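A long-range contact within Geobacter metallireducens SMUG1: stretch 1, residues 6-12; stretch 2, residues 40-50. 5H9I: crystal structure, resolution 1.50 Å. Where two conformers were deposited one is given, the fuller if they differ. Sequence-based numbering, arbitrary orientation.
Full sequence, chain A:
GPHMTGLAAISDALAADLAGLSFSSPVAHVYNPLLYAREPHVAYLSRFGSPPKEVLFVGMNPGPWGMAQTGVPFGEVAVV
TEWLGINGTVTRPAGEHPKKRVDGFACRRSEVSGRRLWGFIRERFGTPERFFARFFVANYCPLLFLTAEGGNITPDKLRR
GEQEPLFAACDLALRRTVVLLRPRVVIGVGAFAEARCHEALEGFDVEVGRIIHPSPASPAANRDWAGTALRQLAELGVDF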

# COMPACT_ATOMS: atom_id res chain seq x y z
N GLY A 6 -11.26 5.70 12.63
CA GLY A 6 -11.41 4.95 11.43
C GLY A 6 -10.12 5.08 10.67
O GLY A 6 -9.16 5.77 11.09
N LEU A 7 -10.05 4.37 9.55
CA LEU A 7 -8.90 4.49 8.71
C LEU A 7 -8.54 5.84 8.24
O LEU A 7 -7.39 6.17 8.01
N ALA A 8 -9.59 6.65 7.92
CA ALA A 8 -9.24 7.97 7.39
C ALA A 8 -8.51 8.82 8.43
O ALA A 8 -7.55 9.52 8.02
N ALA A 9 -8.93 8.71 9.66
CA ALA A 9 -8.19 9.41 10.78
C ALA A 9 -6.73 8.96 10.83
O ALA A 9 -5.77 9.75 11.05
N ILE A 10 -6.54 7.66 10.70
CA ILE A 10 -5.21 7.11 10.72
C ILE A 10 -4.37 7.64 9.56
O ILE A 10 -3.26 7.99 9.74
N SER A 11 -4.94 7.68 8.35
CA SER A 11 -4.19 8.17 7.21
C SER A 11 -3.88 9.68 7.37
O SER A 11 -2.83 10.13 6.99
N ASP A 12 -4.84 10.42 7.88
CA ASP A 12 -4.61 11.86 8.06
C ASP A 12 -3.50 12.11 9.09
O ASP A 12 -2.70 12.95 8.89
N PRO A 40 -9.96 9.90 -3.83
CA PRO A 40 -10.07 8.45 -4.16
C PRO A 40 -9.49 7.55 -3.03
O PRO A 40 -10.02 6.45 -2.79
N HIS A 41 -8.47 8.03 -2.34
CA HIS A 41 -7.94 7.23 -1.22
C HIS A 41 -8.99 7.06 -0.11
O HIS A 41 -9.19 5.95 0.35
N VAL A 42 -9.62 8.16 0.29
CA VAL A 42 -10.66 8.04 1.31
C VAL A 42 -11.86 7.24 0.82
O VAL A 42 -12.51 6.57 1.62
N ALA A 43 -12.23 7.34 -0.47
CA ALA A 43 -13.20 6.45 -1.01
C ALA A 43 -12.87 4.96 -0.76
O ALA A 43 -13.70 4.19 -0.35
N TYR A 44 -11.62 4.64 -1.05
CA TYR A 44 -11.22 3.23 -0.88
C TYR A 44 -11.26 2.88 0.62
O TYR A 44 -11.82 1.83 0.99
N LEU A 45 -10.75 3.74 1.53
CA LEU A 45 -10.80 3.46 2.94
C LEU A 45 -12.22 3.31 3.44
O LEU A 45 -12.54 2.39 4.20
N SER A 46 -13.12 4.17 2.97
CA SER A 46 -14.45 4.24 3.54
C SER A 46 -15.35 3.17 2.96
O SER A 46 -16.17 2.57 3.70
N ARG A 47 -15.22 2.86 1.70
CA ARG A 47 -16.07 1.87 1.04
C ARG A 47 -15.68 0.44 1.35
O ARG A 47 -16.53 -0.46 1.35
N PHE A 48 -14.36 0.22 1.57
CA PHE A 48 -13.81 -1.15 1.65
C PHE A 48 -13.07 -1.40 2.92
O PHE A 48 -12.80 -2.60 3.17
N GLY A 49 -12.83 -0.43 3.76
CA GLY A 49 -11.99 -0.66 4.95
C GLY A 49 -12.80 -0.66 6.21
O GLY A 49 -12.16 -0.41 7.29
N SER A 50 -14.12 -0.97 6.22
CA SER A 50 -14.81 -1.06 7.48
C SER A 50 -14.29 -2.24 8.32
O SER A 50 -14.13 -3.35 7.85

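Packing of helix 7-12 against helix 40-48 in Geobacter metallireducens SMUG1. The two helices run in roughly opposite directions, at 145° between their N-to-C directions, and their axes approach to 9.8 Å; the contact is small, burying 283 Å² summed over both sides. Along stretch 2 the side chains that face helix 7-12 are those of His41 and Leu45, one helical turn apart, and Gly49 follows one turn later; Pro40, Ala43 and Tyr44 are out of reach. His41 points toward stretch 1 with chi1 t and chi2 at 70°, which carries its ring out to Ser11. There NE2 of His41 and OG of Ser11 form a hydrogen bond of 3.0 Å, the one polar link between the stretches; the hydroxyl lies at the ring edge, near the ring plane, as suits a bond to a ring nitrogen. Ser11 itself points toward stretch 2, with chi1 at -87°. The other ring nitrogen of His41, ND1, is hydrogen-bonded elsewhere in the structure. Val42 (chi1 t) points sideways and flanks the contact: its CA lies 6.2 Å from the CA of Ala8, and the closest approach of its side chain to stretch 1 is 4.6 Å, from Val42 CG1 to Ala8 CB. Leu45 is the apolar centre of the contact. Its CB points toward stretch 1, and the m,t rotamer sends CD1 along helix 7-12, where it meets three residues: Leu45 CD1 is 3.7 Å from Leu7 O, 3.7 Å from Ala8 CA and 3.9 Å from Ser11 OG. The methyl thus packs against backbone as well as side chains; the CB of Ala8 points sideways and sits 4.4 Å from Leu45 CD1. Leu7, also m,t and pointing toward stretch 2, meets Leu45 nearer the backbone, with Leu7 CB 4.1 Å from Leu45 CB; the CA atoms of this pair are 6.2 Å apart. Ser46 turns back on its own helix, its OG (chi1 m) donating a 2.7 Å hydrogen bond to Val42 O. Arg47 is out of reach, and the side chain of Phe48 (chi1 m) leads away. At Gly49, the first residue to leave helical phi/psi, the lack of a side chain matters: Leu7 CD1 lies 3.4 Å from Gly49 O, and an ideal CB on Gly49 would fall 2.4 Å from Leu7 CD1, a clash. Ser50 points away.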

# COMPACT_ATOMS: atom_id res chain seq x y z
CB LEU A 7 -8.98 3.47 7.57
CG LEU A 7 -8.99 1.97 7.89
CD1 LEU A 7 -9.19 1.16 6.60
CD2 LEU A 7 -7.76 1.56 8.50
CB ALA A 8 -10.53 8.71 7.01
CB ALA A 9 -8.84 9.13 12.08
CB ILE A 10 -5.27 5.56 10.68
CG1 ILE A 10 -5.90 5.04 11.98
CG2 ILE A 10 -3.88 4.96 10.51
CD1 ILE A 10 -6.27 3.57 12.01
CB SER A 11 -4.87 7.88 5.81
OG SER A 11 -4.53 6.59 5.24
CB ASP A 12 -5.90 12.60 8.38
CG ASP A 12 -6.84 12.76 7.14
OD1 ASP A 12 -6.41 12.68 5.99
OD2 ASP A 12 -7.99 12.96 7.32
CB PRO A 40 -9.32 8.30 -5.46
CG PRO A 40 -8.56 9.59 -5.60
CD PRO A 40 -9.27 10.66 -4.89
CB HIS A 41 -6.73 7.93 -0.67
CG HIS A 41 -6.08 7.19 0.46
ND1 HIS A 41 -5.40 5.98 0.27
CD2 HIS A 41 -6.07 7.41 1.79
CE1 HIS A 41 -4.98 5.55 1.45
NE2 HIS A 41 -5.38 6.39 2.38
CB VAL A 42 -11.00 9.47 1.83
CG1 VAL A 42 -12.21 9.42 2.75
CG2 VAL A 42 -9.80 10.07 2.56
CB ALA A 43 -13.46 6.73 -2.51
CB TYR A 44 -9.76 3.10 -1.39
CG TYR A 44 -9.07 1.79 -1.06
CD1 TYR A 44 -9.51 0.61 -1.63
CD2 TYR A 44 -8.02 1.78 -0.15
CE1 TYR A 44 -8.90 -0.62 -1.34
CE2 TYR A 44 -7.42 0.53 0.15
CZ TYR A 44 -7.90 -0.63 -0.45
OH TYR A 44 -7.33 -1.84 -0.09
CB LEU A 45 -10.14 4.52 3.77
CG LEU A 45 -8.68 4.81 3.44
CD1 LEU A 45 -8.24 5.99 4.39
CD2 LEU A 45 -7.77 3.64 3.55
CB SER A 46 -15.05 5.56 3.19
OG SER A 46 -14.28 6.67 3.70
CB ARG A 47 -16.05 2.08 -0.48
CG ARG A 47 -16.67 3.39 -0.90
CD ARG A 47 -16.58 3.65 -2.39
NE ARG A 47 -16.79 5.08 -2.61
CZ ARG A 47 -16.86 5.65 -3.81
NH1 ARG A 47 -16.83 4.95 -4.90
NH2 ARG A 47 -16.92 6.97 -3.82
CB PHE A 48 -12.93 -1.37 0.44
CG PHE A 48 -13.72 -1.17 -0.86
CD1 PHE A 48 -14.74 -1.98 -1.18
CD2 PHE A 48 -13.34 -0.21 -1.80
CE1 PHE A 48 -15.51 -1.80 -2.36
CE2 PHE A 48 -14.08 0.03 -2.94
CZ PHE A 48 -15.14 -0.79 -3.23
CB SER A 50 -16.29 -1.31 7.19
OG SER A 50 -16.78 -0.18 6.63